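Local coordinates for protein histone-lysine N-methyltransferase family member SUVH9 (Arabidopsis thaliana, PDB 4NJ5) that belongs to the histone-lysine methyltransferase family but appears to lack methyltransferase activity, and probably binds methylated DNA and recruits RNA polymerase V in RNA-directed DNA methylation, at residues S101-L106 against I117-I122; Q151-L157 against G210-Y216; N261-F267 against L359-V365; L282-P288 against E389-A394. All blocks are in the same frame, centred on the assembly; numbering follows the deposited sequence.

Interaction 1. Residues S101-L106 against I117-I122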
# COMPACT_ATOMS: atom_id res chain seq x y z
N SER A 101 -2.57 -21.47 10.78
CA SER A 101 -2.39 -22.76 10.14
C SER A 101 -2.04 -22.58 8.67
O SER A 101 -2.47 -21.61 8.04
CB SER A 101 -3.67 -23.60 10.26
OG SER A 101 -4.09 -23.69 11.60
N GLY A 102 -1.26 -23.51 8.13
CA GLY A 102 -0.88 -23.45 6.74
C GLY A 102 -2.04 -23.79 5.83
O GLY A 102 -2.27 -23.13 4.82
N ILE A 103 -2.79 -24.84 6.18
CA ILE A 103 -3.88 -25.31 5.35
C ILE A 103 -5.23 -24.82 5.83
O ILE A 103 -5.60 -25.02 6.99
CB ILE A 103 -3.92 -26.85 5.31
CG1 ILE A 103 -2.56 -27.41 4.89
CG2 ILE A 103 -5.03 -27.33 4.38
CD1 ILE A 103 -2.34 -28.85 5.32
N ASP A 104 -5.98 -24.18 4.93
CA ASP A 104 -7.38 -23.90 5.18
C ASP A 104 -8.23 -24.84 4.32
O ASP A 104 -7.86 -25.15 3.18
CB ASP A 104 -7.72 -22.44 4.89
CG ASP A 104 -9.11 -22.06 5.36
OD1 ASP A 104 -9.67 -22.81 6.19
OD2 ASP A 104 -9.63 -21.02 4.92
N PHE A 105 -9.35 -25.30 4.85
CA PHE A 105 -10.16 -26.28 4.12
C PHE A 105 -11.67 -26.16 4.37
O PHE A 105 -12.11 -25.58 5.36
CB PHE A 105 -9.68 -27.70 4.40
CG PHE A 105 -9.69 -28.08 5.85
CD1 PHE A 105 -10.79 -28.70 6.41
CD2 PHE A 105 -8.60 -27.80 6.66
CE1 PHE A 105 -10.80 -29.05 7.75
CE2 PHE A 105 -8.60 -28.15 8.00
CZ PHE A 105 -9.70 -28.77 8.54
N LEU A 106 -12.47 -26.67 3.47
CA LEU A 106 -13.90 -26.56 3.56
C LEU A 106 -14.52 -27.94 3.71
O LEU A 106 -14.36 -28.77 2.89
CB LEU A 106 -14.36 -25.88 2.27
CG LEU A 106 -15.79 -25.78 1.86
CD1 LEU A 106 -16.46 -24.82 2.77
CD2 LEU A 106 -15.90 -25.35 0.44
N ILE A 117 -12.11 -30.56 1.56
CA ILE A 117 -11.12 -30.25 0.53
C ILE A 117 -10.38 -28.97 0.87
O ILE A 117 -10.97 -28.00 1.32
CB ILE A 117 -11.78 -30.13 -0.86
CG1 ILE A 117 -13.03 -29.25 -0.79
CG2 ILE A 117 -12.14 -31.50 -1.40
CD1 ILE A 117 -13.63 -28.93 -2.15
N ALA A 118 -9.07 -28.98 0.67
CA ALA A 118 -8.24 -27.82 0.96
C ALA A 118 -8.49 -26.74 -0.08
O ALA A 118 -8.54 -27.02 -1.27
CB ALA A 118 -6.78 -28.21 0.97
N THR A 119 -8.67 -25.50 0.38
CA THR A 119 -8.97 -24.40 -0.55
C THR A 119 -7.88 -23.34 -0.58
O THR A 119 -7.85 -22.49 -1.48
CB THR A 119 -10.30 -23.72 -0.20
OG1 THR A 119 -10.23 -23.20 1.13
CG2 THR A 119 -11.45 -24.70 -0.31
N SER A 120 -6.98 -23.38 0.40
CA SER A 120 -5.96 -22.35 0.51
C SER A 120 -4.77 -22.79 1.35
O SER A 120 -4.94 -23.41 2.40
CB SER A 120 -6.58 -21.08 1.10
OG SER A 120 -5.80 -19.94 0.76
N VAL A 121 -3.57 -22.45 0.89
CA VAL A 121 -2.36 -22.73 1.65
C VAL A 121 -1.49 -21.49 1.82
O VAL A 121 -1.47 -20.61 0.96
CB VAL A 121 -1.52 -23.86 1.00
CG1 VAL A 121 -2.25 -25.19 1.09
CG2 VAL A 121 -1.19 -23.51 -0.44
N ILE A 122 -0.79 -21.43 2.94
CA ILE A 122 0.18 -20.39 3.19
C ILE A 122 1.57 -20.98 2.97
O ILE A 122 1.93 -21.97 3.60
CB ILE A 122 0.11 -19.86 4.63
CG1 ILE A 122 -1.33 -19.49 4.99
CG2 ILE A 122 1.03 -18.66 4.80
CD1 ILE A 122 -1.82 -18.23 4.31

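Interaction 2. Residues Q151-L157 against G210-Y216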
# COMPACT_ATOMS: atom_id res chain seq x y z
N GLN A 151 8.44 -30.37 14.32
CA GLN A 151 7.79 -31.68 14.30
C GLN A 151 8.12 -32.45 15.57
O GLN A 151 9.29 -32.59 15.93
CB GLN A 151 8.22 -32.48 13.06
CG GLN A 151 7.19 -33.50 12.60
CD GLN A 151 5.87 -32.85 12.24
OE1 GLN A 151 5.82 -31.87 11.51
NE2 GLN A 151 4.77 -33.41 12.76
N ALA A 152 7.09 -32.92 16.27
CA ALA A 152 7.29 -33.58 17.55
C ALA A 152 6.62 -34.95 17.62
O ALA A 152 6.89 -35.73 18.53
CB ALA A 152 6.80 -32.69 18.68
N GLU A 153 5.75 -35.24 16.66
CA GLU A 153 5.14 -36.56 16.55
C GLU A 153 4.77 -36.83 15.09
O GLU A 153 4.80 -35.92 14.26
CB GLU A 153 3.91 -36.68 17.45
CG GLU A 153 2.80 -35.69 17.13
CD GLU A 153 1.64 -35.76 18.11
OE1 GLU A 153 1.01 -36.84 18.22
OE2 GLU A 153 1.36 -34.74 18.77
N HIS A 154 4.43 -38.08 14.78
CA HIS A 154 4.04 -38.46 13.43
C HIS A 154 2.81 -37.70 12.97
O HIS A 154 1.85 -37.54 13.73
CB HIS A 154 3.77 -39.96 13.34
CG HIS A 154 4.90 -40.81 13.83
ND1 HIS A 154 6.20 -40.66 13.39
CD2 HIS A 154 4.92 -41.83 14.72
CE1 HIS A 154 6.97 -41.55 13.99
NE2 HIS A 154 6.22 -42.27 14.80
N GLN A 155 2.82 -37.22 11.74
CA GLN A 155 1.65 -36.56 11.19
C GLN A 155 0.57 -37.61 10.93
O GLN A 155 0.86 -38.80 10.80
CB GLN A 155 1.99 -35.80 9.91
CG GLN A 155 2.82 -34.55 10.16
CD GLN A 155 2.92 -33.64 8.95
OE1 GLN A 155 2.43 -33.97 7.87
NE2 GLN A 155 3.55 -32.49 9.13
N ARG A 156 -0.68 -37.17 10.89
CA ARG A 156 -1.78 -38.07 10.57
C ARG A 156 -2.57 -37.56 9.38
O ARG A 156 -2.70 -36.35 9.20
CB ARG A 156 -2.67 -38.31 11.79
CG ARG A 156 -1.98 -39.15 12.85
CD ARG A 156 -2.73 -39.19 14.17
NE ARG A 156 -2.01 -39.98 15.17
CZ ARG A 156 -2.20 -41.28 15.38
NH1 ARG A 156 -3.09 -41.95 14.67
NH2 ARG A 156 -1.49 -41.91 16.31
N LEU A 157 -3.07 -38.48 8.57
CA LEU A 157 -3.83 -38.11 7.39
C LEU A 157 -5.25 -37.73 7.80
O LEU A 157 -6.21 -38.45 7.51
CB LEU A 157 -3.84 -39.25 6.38
CG LEU A 157 -4.29 -38.89 4.96
CD1 LEU A 157 -3.42 -37.77 4.40
CD2 LEU A 157 -4.24 -40.12 4.06
N GLY A 210 12.71 -38.33 12.36
CA GLY A 210 12.18 -39.68 12.38
C GLY A 210 10.67 -39.73 12.43
O GLY A 210 10.08 -40.81 12.47
N PHE A 211 10.03 -38.57 12.43
CA PHE A 211 8.58 -38.50 12.45
C PHE A 211 8.02 -38.57 11.03
O PHE A 211 8.61 -38.05 10.09
CB PHE A 211 8.10 -37.23 13.15
CG PHE A 211 8.64 -37.08 14.55
CD1 PHE A 211 8.27 -37.96 15.55
CD2 PHE A 211 9.51 -36.05 14.86
CE1 PHE A 211 8.76 -37.82 16.84
CE2 PHE A 211 10.01 -35.90 16.14
CZ PHE A 211 9.63 -36.79 17.13
N GLY A 212 6.87 -39.22 10.89
CA GLY A 212 6.20 -39.29 9.60
C GLY A 212 5.50 -37.98 9.28
O GLY A 212 4.82 -37.41 10.13
N VAL A 213 5.68 -37.50 8.06
CA VAL A 213 4.99 -36.31 7.58
C VAL A 213 4.39 -36.60 6.20
O VAL A 213 4.75 -37.58 5.55
CB VAL A 213 5.94 -35.10 7.46
CG1 VAL A 213 6.67 -34.85 8.78
CG2 VAL A 213 6.94 -35.31 6.33
N PHE A 214 3.46 -35.75 5.77
CA PHE A 214 2.90 -35.88 4.44
C PHE A 214 3.37 -34.73 3.53
O PHE A 214 3.44 -33.58 3.96
CB PHE A 214 1.37 -35.96 4.49
CG PHE A 214 0.85 -37.15 5.24
CD1 PHE A 214 0.52 -37.06 6.58
CD2 PHE A 214 0.69 -38.37 4.60
CE1 PHE A 214 0.04 -38.16 7.27
CE2 PHE A 214 0.21 -39.48 5.28
CZ PHE A 214 -0.12 -39.37 6.62
N LYS A 215 3.68 -35.06 2.28
CA LYS A 215 4.14 -34.07 1.32
C LYS A 215 3.25 -34.02 0.08
O LYS A 215 2.76 -35.05 -0.39
CB LYS A 215 5.60 -34.32 0.94
CG LYS A 215 6.60 -33.66 1.88
CD LYS A 215 8.02 -34.14 1.62
CE LYS A 215 9.03 -33.23 2.29
NZ LYS A 215 8.52 -32.75 3.60
N TYR A 216 3.06 -32.82 -0.45
CA TYR A 216 2.18 -32.61 -1.59
C TYR A 216 2.87 -31.71 -2.60
O TYR A 216 3.45 -30.69 -2.25
CB TYR A 216 0.86 -31.98 -1.13
CG TYR A 216 0.22 -32.66 0.06
CD1 TYR A 216 -0.71 -33.67 -0.11
CD2 TYR A 216 0.55 -32.28 1.35
CE1 TYR A 216 -1.29 -34.30 0.97
CE2 TYR A 216 -0.03 -32.90 2.45
CZ TYR A 216 -0.95 -33.90 2.25
OH TYR A 216 -1.52 -34.52 3.34

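Interaction 3. Residues N261-F267 against L359-V365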
# COMPACT_ATOMS: atom_id res chain seq x y z
N ASN A 261 17.13 12.48 -0.78
CA ASN A 261 17.89 11.66 0.15
C ASN A 261 17.93 10.20 -0.29
O ASN A 261 18.65 9.39 0.29
CB ASN A 261 17.33 11.79 1.56
CG ASN A 261 17.49 13.18 2.12
OD1 ASN A 261 18.54 13.80 1.96
ND2 ASN A 261 16.45 13.69 2.77
N VAL A 262 17.13 9.89 -1.30
CA VAL A 262 17.16 8.58 -1.94
C VAL A 262 17.29 8.78 -3.45
O VAL A 262 16.83 9.78 -3.99
CB VAL A 262 15.91 7.75 -1.61
CG1 VAL A 262 16.00 7.20 -0.19
CG2 VAL A 262 14.65 8.58 -1.78
N PRO A 263 17.96 7.83 -4.14
CA PRO A 263 18.15 7.96 -5.59
C PRO A 263 16.84 7.77 -6.36
O PRO A 263 15.98 7.01 -5.92
CB PRO A 263 19.12 6.82 -5.91
CG PRO A 263 18.93 5.83 -4.80
CD PRO A 263 18.64 6.65 -3.59
N VAL A 264 16.69 8.48 -7.48
CA VAL A 264 15.51 8.32 -8.32
C VAL A 264 15.89 7.68 -9.64
O VAL A 264 16.56 8.30 -10.47
CB VAL A 264 14.81 9.67 -8.59
CG1 VAL A 264 13.55 9.44 -9.42
CG2 VAL A 264 14.46 10.36 -7.29
N TYR A 265 15.46 6.44 -9.85
CA TYR A 265 15.86 5.68 -11.02
C TYR A 265 15.25 6.22 -12.31
O TYR A 265 14.14 6.75 -12.30
CB TYR A 265 15.46 4.21 -10.89
CG TYR A 265 16.28 3.39 -9.91
CD1 TYR A 265 17.17 3.99 -9.03
CD2 TYR A 265 16.15 2.01 -9.88
CE1 TYR A 265 17.91 3.22 -8.14
CE2 TYR A 265 16.87 1.24 -9.01
CZ TYR A 265 17.75 1.85 -8.14
OH TYR A 265 18.47 1.06 -7.27
N LEU A 266 15.97 6.06 -13.41
CA LEU A 266 15.45 6.38 -14.73
C LEU A 266 15.68 5.19 -15.65
O LEU A 266 16.82 4.85 -15.96
CB LEU A 266 16.12 7.63 -15.30
CG LEU A 266 15.65 7.98 -16.71
CD1 LEU A 266 14.18 8.34 -16.70
CD2 LEU A 266 16.48 9.10 -17.31
N PHE A 267 14.59 4.58 -16.10
CA PHE A 267 14.68 3.33 -16.85
C PHE A 267 13.98 3.43 -18.20
O PHE A 267 12.89 4.00 -18.30
CB PHE A 267 14.06 2.20 -16.03
CG PHE A 267 14.19 0.85 -16.68
CD1 PHE A 267 15.39 0.16 -16.64
CD2 PHE A 267 13.11 0.26 -17.32
CE1 PHE A 267 15.52 -1.08 -17.23
CE2 PHE A 267 13.22 -0.98 -17.91
CZ PHE A 267 14.43 -1.65 -17.86
N LEU A 359 10.89 13.05 0.23
CA LEU A 359 10.89 11.69 -0.32
C LEU A 359 11.87 10.78 0.42
O LEU A 359 13.00 11.18 0.72
CB LEU A 359 11.21 11.71 -1.81
CG LEU A 359 11.46 10.36 -2.49
CD1 LEU A 359 10.19 9.52 -2.54
CD2 LEU A 359 12.03 10.55 -3.90
N ARG A 360 11.43 9.56 0.72
CA ARG A 360 12.25 8.58 1.42
C ARG A 360 12.13 7.20 0.78
O ARG A 360 12.84 6.27 1.15
CB ARG A 360 11.82 8.49 2.89
CG ARG A 360 10.56 7.67 3.09
CD ARG A 360 9.89 7.98 4.42
NE ARG A 360 8.59 7.33 4.55
CZ ARG A 360 7.47 7.78 3.99
NH1 ARG A 360 7.49 8.87 3.24
NH2 ARG A 360 6.34 7.12 4.16
N ASN A 361 11.22 7.08 -0.18
CA ASN A 361 11.03 5.83 -0.91
C ASN A 361 11.83 5.80 -2.21
O ASN A 361 12.07 6.85 -2.82
CB ASN A 361 9.55 5.60 -1.20
CG ASN A 361 8.76 5.22 0.03
OD1 ASN A 361 7.91 5.98 0.50
ND2 ASN A 361 9.04 4.04 0.58
N ARG A 362 12.26 4.62 -2.63
CA ARG A 362 13.01 4.50 -3.87
C ARG A 362 12.05 4.37 -5.05
O ARG A 362 11.30 3.39 -5.15
CB ARG A 362 13.99 3.32 -3.81
CG ARG A 362 15.08 3.36 -4.87
CD ARG A 362 16.16 2.31 -4.61
NE ARG A 362 17.24 2.81 -3.75
CZ ARG A 362 17.24 2.74 -2.42
NH1 ARG A 362 18.26 3.21 -1.73
NH2 ARG A 362 16.21 2.19 -1.78
N LEU A 363 12.05 5.36 -5.92
CA LEU A 363 11.13 5.39 -7.05
C LEU A 363 11.86 5.26 -8.39
O LEU A 363 13.08 5.45 -8.48
CB LEU A 363 10.32 6.68 -7.04
CG LEU A 363 9.58 7.03 -5.75
CD1 LEU A 363 8.92 8.39 -5.87
CD2 LEU A 363 8.57 5.95 -5.42
N GLU A 364 11.08 4.97 -9.42
CA GLU A 364 11.61 4.74 -10.75
C GLU A 364 10.72 5.40 -11.80
O GLU A 364 9.51 5.16 -11.85
CB GLU A 364 11.72 3.24 -11.01
CG GLU A 364 12.07 2.86 -12.44
CD GLU A 364 12.47 1.40 -12.56
OE1 GLU A 364 13.58 1.04 -12.10
OE2 GLU A 364 11.67 0.61 -13.11
N VAL A 365 11.34 6.25 -12.61
CA VAL A 365 10.68 6.88 -13.74
C VAL A 365 11.02 6.03 -14.96
O VAL A 365 12.19 5.93 -15.33
CB VAL A 365 11.19 8.31 -13.95
CG1 VAL A 365 10.56 8.93 -15.19
CG2 VAL A 365 10.90 9.16 -12.73
O HOH W 1 14.54 13.31 -0.27
O HOH W 2 13.25 7.61 -5.25

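Interaction 4. Residues L282-P288 against E389-A394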
# COMPACT_ATOMS: atom_id res chain seq x y z
N LEU A 282 14.12 19.47 -9.14
CA LEU A 282 13.77 20.36 -8.05
C LEU A 282 12.95 19.60 -7.01
O LEU A 282 11.81 19.22 -7.27
CB LEU A 282 12.97 21.55 -8.58
CG LEU A 282 12.50 22.57 -7.54
CD1 LEU A 282 13.69 23.19 -6.81
CD2 LEU A 282 11.64 23.64 -8.19
N ALA A 283 13.55 19.37 -5.84
CA ALA A 283 12.97 18.45 -4.86
C ALA A 283 11.78 19.04 -4.11
O ALA A 283 10.91 18.30 -3.64
CB ALA A 283 14.04 17.98 -3.88
N GLN A 284 11.74 20.36 -3.99
CA GLN A 284 10.65 21.03 -3.30
C GLN A 284 10.12 22.17 -4.16
O GLN A 284 10.89 22.82 -4.87
CB GLN A 284 11.11 21.58 -1.95
CG GLN A 284 11.68 20.53 -1.01
CD GLN A 284 11.92 21.08 0.38
OE1 GLN A 284 10.98 21.39 1.11
NE2 GLN A 284 13.19 21.22 0.75
N THR A 285 8.82 22.41 -4.10
CA THR A 285 8.20 23.47 -4.88
C THR A 285 8.83 24.83 -4.59
O THR A 285 9.05 25.19 -3.43
CB THR A 285 6.68 23.54 -4.64
OG1 THR A 285 6.02 22.56 -5.44
CG2 THR A 285 6.12 24.92 -5.00
N SER A 286 9.14 25.58 -5.64
CA SER A 286 9.68 26.92 -5.49
C SER A 286 8.58 27.97 -5.56
O SER A 286 7.93 28.15 -6.58
CB SER A 286 10.75 27.19 -6.56
OG SER A 286 11.16 28.54 -6.51
N PHE A 287 8.38 28.67 -4.45
CA PHE A 287 7.40 29.74 -4.37
C PHE A 287 8.05 31.04 -4.82
O PHE A 287 9.27 31.18 -4.75
CB PHE A 287 6.83 29.83 -2.96
CG PHE A 287 5.99 28.63 -2.57
CD1 PHE A 287 4.73 28.45 -3.13
CD2 PHE A 287 6.46 27.69 -1.67
CE1 PHE A 287 3.96 27.36 -2.79
CE2 PHE A 287 5.68 26.58 -1.33
CZ PHE A 287 4.43 26.42 -1.89
N PRO A 288 7.24 31.99 -5.32
CA PRO A 288 7.77 33.25 -5.85
C PRO A 288 8.62 34.00 -4.83
O PRO A 288 8.20 34.13 -3.68
CB PRO A 288 6.51 34.06 -6.20
CG PRO A 288 5.39 33.37 -5.51
CD PRO A 288 5.77 31.93 -5.47
N GLU A 389 6.43 15.01 -2.38
CA GLU A 389 5.78 16.25 -2.77
C GLU A 389 5.58 16.23 -4.28
O GLU A 389 6.28 15.51 -5.00
CB GLU A 389 6.67 17.43 -2.36
CG GLU A 389 6.07 18.81 -2.60
CD GLU A 389 6.93 19.94 -2.02
OE1 GLU A 389 7.85 19.64 -1.23
OE2 GLU A 389 6.68 21.12 -2.36
N TYR A 390 4.60 17.00 -4.76
CA TYR A 390 4.49 17.29 -6.19
C TYR A 390 5.16 18.63 -6.43
O TYR A 390 4.54 19.68 -6.26
CB TYR A 390 3.01 17.32 -6.62
CG TYR A 390 2.84 17.57 -8.10
CD1 TYR A 390 2.73 18.86 -8.61
CD2 TYR A 390 2.79 16.51 -9.00
CE1 TYR A 390 2.58 19.09 -9.96
CE2 TYR A 390 2.64 16.73 -10.36
CZ TYR A 390 2.54 18.02 -10.84
OH TYR A 390 2.38 18.25 -12.19
N ALA A 391 6.43 18.61 -6.83
CA ALA A 391 7.25 19.82 -6.87
C ALA A 391 7.37 20.49 -8.25
O ALA A 391 7.78 19.86 -9.22
CB ALA A 391 8.63 19.55 -6.29
N GLY A 392 7.02 21.77 -8.30
CA GLY A 392 7.15 22.56 -9.51
C GLY A 392 7.43 24.00 -9.15
O GLY A 392 7.74 24.32 -8.00
N VAL A 393 7.32 24.89 -10.14
CA VAL A 393 7.52 26.32 -9.89
C VAL A 393 6.16 27.01 -9.74
O VAL A 393 5.39 27.08 -10.70
CB VAL A 393 8.33 26.97 -11.03
CG1 VAL A 393 8.51 28.46 -10.77
CG2 VAL A 393 9.67 26.28 -11.19
N ALA A 394 5.88 27.50 -8.54
CA ALA A 394 4.59 28.12 -8.26
C ALA A 394 4.51 29.56 -8.76
O ALA A 394 5.46 30.32 -8.64
CB ALA A 394 4.28 28.06 -6.76
O HOH W 3 8.61 20.69 1.30
O HOH W 4 4.29 21.27 -3.59

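Interaction 1. Residues S101-L106 against I117-I122
Ile117 opens the pairing with two reciprocal backbone bonds: its O accepts Leu106 N at 2.9 Å and its N donates to Leu106 O at 3.2 Å, the signature of an antiparallel hydrogen-bonded pair. Ala118 then faces Phe105 with their CA atoms only 4.0 Å apart, and its CB meets Ile103 CG2 at 3.9 Å on the face that Val121 shares; Met164 of helix 159-169 packs there too. At Thr119 the register slips by one. Thr119 N donates to Asp104 O at 2.9 Å, and Ser120 N reaches the same Asp104 O only weakly, at 3.4 Å, while Ser120 O accepts Asp104 N at 2.8 Å. The carboxylate of Asp104 turns to Lys69, Gly97 and His98. Val121 CA lies 3.2 Å from Gly102 O in a CA-H...O contact, and Ile122 N closes the run by donating to that Gly102 O at 2.9 Å. Two residues opposite one, with Thr119 at a psi of -14°, far from the extended value of a strand, define a classic beta bulge, here in a hairpin of the SRA domain sheet.

Interaction 2. Residues Q151-L157 against G210-Y216
Gln151 starts the contact by packing its CG 3.9 Å from Phe211 CB, while its NE2 donates to Glu153 O at 2.9 Å and so ties the turn together from within; Gly143 and Gln145 are further partners of its amide. Next, the backbone of Ala152 and Glu153 passes over one face of the Phe211 ring, with Ala152 O 3.3 Å from Phe211 CZ and Glu153 CA 3.6 Å from Phe211 CD1. His154 uses its ring edge as an acceptor: Gly212 N donates to His154 ND1 at 3.0 Å, an angle of 163° at the hydrogen. The edge of Phe211 points to the face of His154 in an offset edge-to-face pair, centroids 5.8 Å apart and planes at 65°. These bonds fasten an irregular loop to the beginning of strand 212-220 in the SRA domain, ahead of helix 159-169. Gln155 is held twice, because its N donates to Gly212 O at 2.6 Å and its OE1 accepts Phe214 N at 2.9 Å; the side-chain OE1 thus takes up a backbone NH of the strand, and its NE2 goes to Gly141 O. Beyond Arg156, whose C lies 3.4 Å from Phe214 CE1, Leu157 sets CD1 4.1 Å from the Phe214 ring centroid and 11° off its normal, a CH-pi contact over the face, with the same CD1 3.9 Å from Tyr216 OH.

Interaction 3. Residues N261-F267 against L359-V365
Three backbone hydrogen bonds carry the pairing: Tyr265 N to Leu363 O, Val365 N to Tyr265 O and Phe267 N to Val365 O, each 2.9 Å. Tyr265 thus bonds to the residues before and after Glu364, as parallel strands require; the short axes lie 4.5 Å apart at 32°. Where the backbones diverge, water takes over. One molecule joins Asn261 N to Leu359 O, both 2.8 Å from it, and a second donates to Pro263 O (2.9 Å) and Asn361 O (2.8 Å) while accepting from Leu363 N (2.6 Å). Apolar contacts occupy the face of Val264, Leu266 and Val365: Val264 CG1 meets Val365 CG2 at 4.2 Å, and Leu266 CD1 meets Val365 CG1 at 4.0 Å. Nearby, Val262 CG2 lies 3.7 Å from Leu359 CG. On the other face, that of Tyr265 and Glu364, Glu364 OE1 sits at the Tyr265 ring edge, 3.5 Å from CD2, and the carboxylate forms salt bridges with Arg246 and Arg376. Both strands are internal to a four-stranded mixed sheet, 250-252, 264-267, 363-367 and 373-377, in which a strand from the pre-SET region pairs in parallel with one from the SET region.

Interaction 4. Residues L282-P288 against E389-A394
Ala394 marks the apolar centre of this contact: its CB lies 3.7 Å from Phe287 CD1, 4.0 Å from Thr285 CG2 and 4.3 Å from Pro288 CD. Ala391 CB sits against the backbone of the 282-288 loop, 3.3 Å from Leu282 O and 3.7 Å from Gln284 C. Around them the backbones bond directly: Ser286 N donates to Gly392 O at 3.0 Å and Ala394 N to Ser286 O at 2.9 Å, so Ser286 bonds to the residues on either side of Val393, a single bridge. Thr285 adds a side-chain link, since its OG1 accepts Gly392 N at 3.1 Å. At the polar edge Thr285 N donates to Glu389 OE2 at 3.0 Å, and this carboxylate also forms a salt bridge with Arg485. One water donates to both Gln284 OE1 (2.5 Å) and Glu389 OE1 (2.8 Å); another lies 2.8 Å from Thr285 OG1 and 2.7 Å from Glu389 OE2. The pre-SET loop thereby lies along the link between strands 386-389 and 393-395 of the SET region, with Arg485 of strand 485-490 beside Phe287 and Met449 of strand 448-450 beside Thr285.

The four contacts form two groups in one chain. Interactions 1 and 2 come first in sequence, one closing before the other opens; their centres are 17 Å apart, both reach the same mixed sheet, and all their segments belong to the SRA domain. Interactions 3 and 4, also with centres 17 Å apart, lie across the chain's centre from interaction 1, 39 and 51 Å away between centres. Their segments alternate along the chain, 261-267, 282-288, 359-365, then 389-394; in each, the first segment belongs to the pre-SET region and the second to the SET region. The geometry thus separates contacts internal to the SRA domain from two that tie pre-SET and SET into one unit.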